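Local coordinates for cellulosomal scaffoldin adaptor protein B (Acetivibrio cellulolyticus, PDB 4UYP), which anchors cellulosome components by binding, through this C-terminal calcium-loaded type I dockerin domain, a cohesin of the cell-surface scaffoldin ScaC, at residues D42-G47 against I51-L56; N30-P33 against G37-A40. The protein carries 2 engineered substitutions. All blocks are in the same frame, centred on the assembly; numbering follows the deposited sequence.

Contact 1 (D42-G47 against I51-L56). With CA (calcium ion), chain K; SO4 (sulfate ion), chain F.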
ATOM      1  N   ASP B  42      21.105   3.107  -2.313  1.00 13.70           N
ATOM      2  CA  ASP B  42      20.956   2.888  -0.902  1.00 12.55           C
ATOM      3  C   ASP B  42      22.208   3.473  -0.165  1.00 14.07           C
ATOM      4  O   ASP B  42      23.032   2.686   0.402  1.00 14.41           O
ATOM      5  CB  ASP B  42      20.725   1.369  -0.563  1.00 14.20           C
ATOM      6  CG  ASP B  42      20.560   1.149   0.891  1.00 15.79           C
ATOM      7  OD1 ASP B  42      20.135   2.075   1.677  1.00 14.41           O
ATOM      8  OD2 ASP B  42      20.811   0.009   1.354  1.00 18.36           O
ATOM      9  N   VAL B  43      22.287   4.785  -0.140  1.00 12.52           N
ATOM     10  CA  VAL B  43      23.517   5.403   0.330  1.00 12.83           C
ATOM     11  C   VAL B  43      23.598   5.382   1.843  1.00 15.16           C
ATOM     12  O   VAL B  43      24.717   5.656   2.370  1.00 15.97           O
ATOM     13  CB  VAL B  43      23.707   6.791  -0.270  1.00 11.86           C
ATOM     14  CG1 VAL B  43      23.895   6.731  -1.758  1.00 13.08           C
ATOM     15  CG2 VAL B  43      22.490   7.710  -0.035  1.00 12.62           C
ATOM     16  N   ASP B  44      22.532   5.174   2.616  1.00 14.57           N
ATOM     17  CA  ASP B  44      22.715   4.914   4.058  1.00 18.31           C
ATOM     18  C   ASP B  44      22.993   3.417   4.404  1.00 17.90           C
ATOM     19  O   ASP B  44      23.260   3.106   5.557  1.00 21.95           O
ATOM     20  CB  ASP B  44      21.637   5.605   4.906  1.00 17.02           C
ATOM     21  CG  ASP B  44      20.251   4.866   4.890  1.00 14.34           C
ATOM     22  OD1 ASP B  44      20.158   3.889   4.109  1.00 14.18           O
ATOM     23  OD2 ASP B  44      19.470   5.262   5.787  1.00 15.12           O
ATOM     24  N   GLY B  45      22.968   2.574   3.444  1.00 16.43           N
ATOM     25  CA  GLY B  45      23.333   1.185   3.550  1.00 18.82           C
ATOM     26  C   GLY B  45      22.382   0.394   4.417  1.00 22.91           C
ATOM     27  O   GLY B  45      22.740  -0.672   4.921  1.00 22.61           O
ATOM     28  N   ASN B  46      21.143   0.882   4.580  1.00 19.69           N
ATOM     29  CA  ASN B  46      20.205   0.141   5.473  1.00 20.95           C
ATOM     30  C   ASN B  46      19.442  -0.938   4.822  1.00 21.71           C
ATOM     31  O   ASN B  46      18.759  -1.723   5.559  1.00 24.73           O
ATOM     32  CB  ASN B  46      19.292   1.115   6.238  1.00 20.22           C
ATOM     33  CG  ASN B  46      18.180   1.700   5.362  1.00 14.66           C
ATOM     34  OD1 ASN B  46      18.199   1.664   4.171  1.00 15.26           O
ATOM     35  ND2 ASN B  46      17.216   2.230   6.027  1.00 18.67           N
ATOM     36  N   GLY B  47      19.549  -1.114   3.514  1.00 18.19           N
ATOM     37  CA  GLY B  47      18.884  -2.171   2.808  1.00 17.28           C
ATOM     38  C   GLY B  47      17.581  -1.855   2.112  1.00 17.93           C
ATOM     39  O   GLY B  47      17.093  -2.659   1.317  1.00 18.47           O
ATOM     40  N   ILE B  51      13.183   7.977   1.311  1.00  9.95           N
ATOM     41  CA  ILE B  51      13.406   9.352   0.938  1.00 10.66           C
ATOM     42  C   ILE B  51      14.742   9.921   1.453  1.00 10.31           C
ATOM     43  O   ILE B  51      15.271  10.843   0.808  1.00 10.87           O
ATOM     44  CB  ILE B  51      12.149  10.257   1.372  1.00  9.41           C
ATOM     45  CG1 ILE B  51      12.164  11.676   0.696  1.00  9.83           C
ATOM     46  CG2 ILE B  51      12.072  10.385   2.875  1.00  9.95           C
ATOM     47  CD1 ILE B  51      12.220  11.622  -0.814  1.00 12.26           C
ATOM     48  N   ASN B  52      15.192   9.438   2.614  1.00 10.08           N
ATOM     49  CA  ASN B  52      16.438  10.075   3.052  1.00 10.57           C
ATOM     50  C   ASN B  52      17.611   9.666   2.186  1.00 11.31           C
ATOM     51  O   ASN B  52      18.556  10.466   2.115  1.00 11.34           O
ATOM     52  CB  ASN B  52      16.717   9.650   4.498  1.00 10.91           C
ATOM     53  CG  ASN B  52      17.102   8.191   4.620  1.00 11.55           C
ATOM     54  OD1 ASN B  52      16.442   7.279   4.091  1.00 11.69           O
ATOM     55  ND2 ASN B  52      18.223   7.915   5.339  1.00 13.51           N
ATOM     56  N   ASP B  53      17.569   8.550   1.472  1.00 10.31           N
ATOM     57  CA  ASP B  53      18.648   8.246   0.499  1.00 10.65           C
ATOM     58  C   ASP B  53      18.685   9.316  -0.533  1.00 11.38           C
ATOM     59  O   ASP B  53      19.749   9.747  -0.972  1.00 11.58           O
ATOM     60  CB  ASP B  53      18.441   6.885  -0.127  1.00 11.09           C
ATOM     61  CG  ASP B  53      18.521   5.750   0.847  1.00 11.68           C
ATOM     62  OD1 ASP B  53      19.574   5.519   1.511  1.00 12.56           O
ATOM     63  OD2 ASP B  53      17.553   4.914   0.973  1.00 11.72           O
ATOM     64  N   ALA B  54      17.482   9.819  -0.991  1.00 10.68           N
ATOM     65  CA  ALA B  54      17.492  10.816  -2.045  1.00 10.95           C
ATOM     66  C   ALA B  54      18.103  12.137  -1.498  1.00 10.38           C
ATOM     67  O   ALA B  54      18.879  12.759  -2.222  1.00 11.07           O
ATOM     68  CB  ALA B  54      15.982  11.039  -2.483  1.00 10.98           C
ATOM     69  N   VAL B  55      17.741  12.528  -0.292  1.00 11.29           N
ATOM     70  CA  VAL B  55      18.243  13.782   0.217  0.50 10.48           C
ATOM     71  C   VAL B  55      19.738  13.682   0.546  1.00 11.06           C
ATOM     72  O   VAL B  55      20.442  14.680   0.335  1.00 11.55           O
ATOM     73  CB  VAL B  55      17.388  14.337   1.346  0.50 10.45           C
ATOM     74  CG1 VAL B  55      17.680  13.703   2.725  0.50  8.55           C
ATOM     75  CG2 VAL B  55      17.367  15.849   1.300  0.50 10.92           C
ATOM     76  N   LEU B  56      20.186  12.478   0.932  1.00 11.53           N
ATOM     77  CA  LEU B  56      21.641  12.283   1.102  1.00 11.50           C
ATOM     78  C   LEU B  56      22.365  12.460  -0.185  1.00 12.28           C
ATOM     79  O   LEU B  56      23.452  13.110  -0.203  1.00 11.99           O
ATOM     80  CB  LEU B  56      21.914  10.929   1.757  1.00 11.27           C
ATOM     81  CG  LEU B  56      21.575  10.809   3.262  1.00 12.47           C
ATOM     82  CD1 LEU B  56      21.584   9.354   3.716  1.00 12.85           C
ATOM     83  CD2 LEU B  56      22.575  11.629   4.160  1.00 13.39           C
TER
HETATM   84 CA    CA K 200      18.519   3.417   2.530  1.00 13.19          CA
HETATM   85  S   SO4 F1146      16.706   1.456  10.013  1.00 32.31           S
HETATM   86  O1  SO4 F1146      17.092   2.583  10.961  1.00 37.04           O
HETATM   87  O2  SO4 F1146      15.253   1.299  10.280  1.00 40.55           O
HETATM   88  O3  SO4 F1146      17.486   0.254  10.576  1.00 38.37           O
HETATM   89  O4  SO4 F1146      17.065   1.731   8.628  1.00 44.34           O
HETATM   90  O   HOH W   1      17.201   4.673   4.122  1.00 11.66           O

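Contact 2 (N30-P33 against G37-A40)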
ATOM      1  N   ASN B  30       9.727   1.584 -10.807  1.00 19.84           N
ATOM      2  CA  ASN B  30       9.772   0.409  -9.966  1.00 21.89           C
ATOM      3  C   ASN B  30      11.164  -0.272  -9.968  1.00 21.68           C
ATOM      4  O   ASN B  30      11.402  -1.222  -9.232  1.00 23.79           O
ATOM      5  CB  ASN B  30       8.762  -0.626 -10.569  1.00 23.14           C
ATOM      6  CG  ASN B  30       7.338  -0.196 -10.334  1.00 25.80           C
ATOM      7  OD1 ASN B  30       7.089   0.301  -9.248  1.00 25.60           O
ATOM      8  ND2 ASN B  30       6.493  -0.232 -11.329  1.00 32.21           N
ATOM      9  N   GLU B  31      12.022   0.291 -10.756  1.00 21.67           N
ATOM     10  CA  GLU B  31      13.386  -0.203 -10.841  1.00 24.16           C
ATOM     11  C   GLU B  31      14.210   0.849 -11.429  1.00 22.90           C
ATOM     12  O   GLU B  31      13.730   1.841 -11.999  1.00 26.13           O
ATOM     13  CB  GLU B  31      13.418  -1.537 -11.644  1.00 28.49           C
ATOM     14  CG  GLU B  31      13.324  -1.241 -13.122  1.00 40.14           C
ATOM     15  CD  GLU B  31      13.267  -2.494 -13.993  1.00 52.14           C
ATOM     16  OE1 GLU B  31      12.689  -3.507 -13.541  1.00 52.33           O
ATOM     17  OE2 GLU B  31      13.792  -2.434 -15.125  1.00 58.12           O
ATOM     18  N   PHE B  32      15.527   0.759 -11.268  1.00 25.04           N
ATOM     19  CA  PHE B  32      16.431   1.676 -11.885  1.00 21.81           C
ATOM     20  C   PHE B  32      16.983   1.026 -13.229  1.00 24.39           C
ATOM     21  O   PHE B  32      17.228  -0.120 -13.212  1.00 28.48           O
ATOM     22  CB  PHE B  32      17.580   2.006 -10.906  1.00 23.19           C
ATOM     23  CG  PHE B  32      17.145   2.721  -9.641  1.00 22.11           C
ATOM     24  CD1 PHE B  32      16.849   4.092  -9.658  1.00 24.44           C
ATOM     25  CD2 PHE B  32      16.976   2.053  -8.478  1.00 19.25           C
ATOM     26  CE1 PHE B  32      16.481   4.715  -8.465  1.00 21.12           C
ATOM     27  CE2 PHE B  32      16.588   2.695  -7.278  1.00 20.24           C
ATOM     28  CZ  PHE B  32      16.322   4.042  -7.301  1.00 18.74           C
ATOM     29  N   PRO B  33      17.011   1.754 -14.366  1.00 32.70           N
ATOM     30  CA  PRO B  33      17.835   1.458 -15.568  1.00 35.93           C
ATOM     31  C   PRO B  33      19.361   1.825 -15.334  1.00 36.12           C
ATOM     32  O   PRO B  33      20.015   2.737 -15.916  1.00 48.86           O
ATOM     33  CB  PRO B  33      17.221   2.282 -16.676  1.00 35.17           C
ATOM     34  CG  PRO B  33      16.537   3.407 -15.985  1.00 38.48           C
ATOM     35  CD  PRO B  33      16.272   3.022 -14.529  1.00 34.78           C
ATOM     36  N   GLY B  37      21.737   0.123  -9.962  1.00 17.15           N
ATOM     37  CA  GLY B  37      21.065   1.393  -9.426  1.00 15.89           C
ATOM     38  C   GLY B  37      20.538   1.116  -8.064  1.00 16.38           C
ATOM     39  O   GLY B  37      20.562   2.038  -7.216  1.00 16.17           O
ATOM     40  N   MET B  38      19.954  -0.040  -7.762  1.00 16.44           N
ATOM     41  CA  MET B  38      19.411  -0.249  -6.443  0.50 20.44           C
ATOM     42  C   MET B  38      20.467  -0.178  -5.337  1.00 20.70           C
ATOM     43  O   MET B  38      20.285   0.485  -4.316  1.00 20.82           O
ATOM     44  CB  MET B  38      18.598  -1.564  -6.417  0.50 21.71           C
ATOM     45  CG  MET B  38      17.780  -1.718  -5.167  0.50 23.91           C
ATOM     46  SD  MET B  38      16.140  -0.990  -5.273  0.50 25.90           S
ATOM     47  CE  MET B  38      16.481   0.474  -6.161  0.50 27.07           C
ATOM     48  N   LEU B  39      21.627  -0.849  -5.529  1.00 18.94           N
ATOM     49  CA  LEU B  39      22.654  -0.801  -4.548  1.00 19.15           C
ATOM     50  C   LEU B  39      23.251   0.634  -4.489  1.00 16.31           C
ATOM     51  O   LEU B  39      23.608   1.138  -3.396  1.00 21.36           O
ATOM     52  CB  LEU B  39      23.793  -1.725  -4.997  1.00 24.12           C
ATOM     53  CG  LEU B  39      23.843  -3.105  -4.342  1.00 31.06           C
ATOM     54  CD1 LEU B  39      22.723  -3.568  -3.428  1.00 32.73           C
ATOM     55  CD2 LEU B  39      24.205  -4.085  -5.476  1.00 34.93           C
ATOM     56  N   ALA B  40      23.364   1.307  -5.644  1.00 15.35           N
ATOM     57  CA  ALA B  40      23.950   2.650  -5.656  1.00 15.17           C
ATOM     58  C   ALA B  40      23.007   3.650  -4.927  1.00 15.04           C
ATOM     59  O   ALA B  40      23.481   4.632  -4.371  1.00 15.72           O
ATOM     60  CB  ALA B  40      24.238   3.114  -7.064  1.00 16.90           C
TER

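Contact 1 (D42-G47 against I51-L56)
Asp44 and Asp53 reach one calcium ion from opposite segments through different first torsions. Asp44 holds CG between its backbone N and carbonyl carbon (chi1 77°), whereas Asp53 sets CG beside its own N, and their carboxylate planes stand 89° apart. Their binding modes also differ: Asp44 is monodentate, through OD1 at 2.3 Å from calcium, while Asp53 is bidentate, through OD1 (2.6 Å) and OD2 (2.4 Å). Asp42 OD1, Asn46 OD1, the backbone O of Ser48 and a water complete seven ligands, the EF-hand loop pattern of dockerins. The negative oxygens, Asp44 OD1 and Asp53 OD1 among them, probably tolerate their closeness because they are bound to the same cation.

A second shell fixes these groups. Asp44 N donates to Asp53 OD1 over 3.2 Å at 171°, nearly straight, and Lys50 N donates to Asp53 OD2. Asn52 ND2 donates a hydrogen bond to Asp44 OD2 at 3.0 Å, with the acceptor in the amide plane but the donor above the carboxylate plane, while the metal-bound water donates to Asn52 OD1 at 2.7 Å. Asp44 OD1 also accepts from Asn46 N, an Asx turn.

Beside the site, Val43 CG2 packs on Leu56 CB at 3.7 Å. The loop after helix 37-41 is thereby clasped to the first turns of helix 51-61, whose Asn52 also bonds Gly125 O of the anchoring-protein chain.

Contact 2 (N30-P33 against G37-A40)
Phe32 and Met38 set their side chains at about a right angle, and the methionine meets the ring at its edge, not over a face. The evidence is the position of sulfur: Met38 SD lies 5.5 Å from the centroid of the Phe32 ring and 83° off the ring normal. This fits an edge-on Met-aromatic contact. The methionine extends from its backbone with CG opposite N, then bends at its second and third torsions in the modelled conformer, which carries the thioether toward the CD2-CE2 edge of the phenylalanine. The modelled CE comes closer to the ring than two carbons can sit, and Met38 was deposited in two conformers, so the exact place of this methyl is doubtful.

The firmer half of the contact is with the backbone. The bond from CA to CB of Phe32 heads toward Gly37, and with CG beside its own N (chi1 -64°) the ring then runs past the glycine. Gly37 has no side chain, and its CA approaches Phe32 CB to 3.8 Å. Farther along the ring, Phe32 CD2 lies 3.7 Å from Gly37 C, obliquely placed. The backbones are correspondingly near, with Phe32 CA and Gly37 CA 5.3 Å apart.

Outside the two segments, the Phe32 ring meets that of Tyr24 in helix 15-26, their planes about 15° apart. Ile49, from the second calcium loop, touches both Phe32 and Met38.

Some 154 Å² is buried here with no polar bond between the segments. The contact therefore rests on van der Waals packing of the Phe32 side chain on the Gly37 backbone and on the edge-on methionine, whose own share is only approximately placed.

How the contacts relate
From the N terminus the chain runs through helix 15-26 into the loop holding 30-33, and contact 2 closes the short loop onto the start of helix 37-41. That helix leads directly into 42-47, and contact 1 then closes the second calcium loop onto helix 51-61. The two closures follow in series, neither nested nor crossed, with three residues between the segments of each and centres 12 Å apart. Their adjoining segments touch nowhere else, but helix 37-41 joins them in sequence. Contact 2 ties the linker between the two calcium-binding halves to that helix, and contact 1 ties its exit loop to the cohesin-facing helix 51-61.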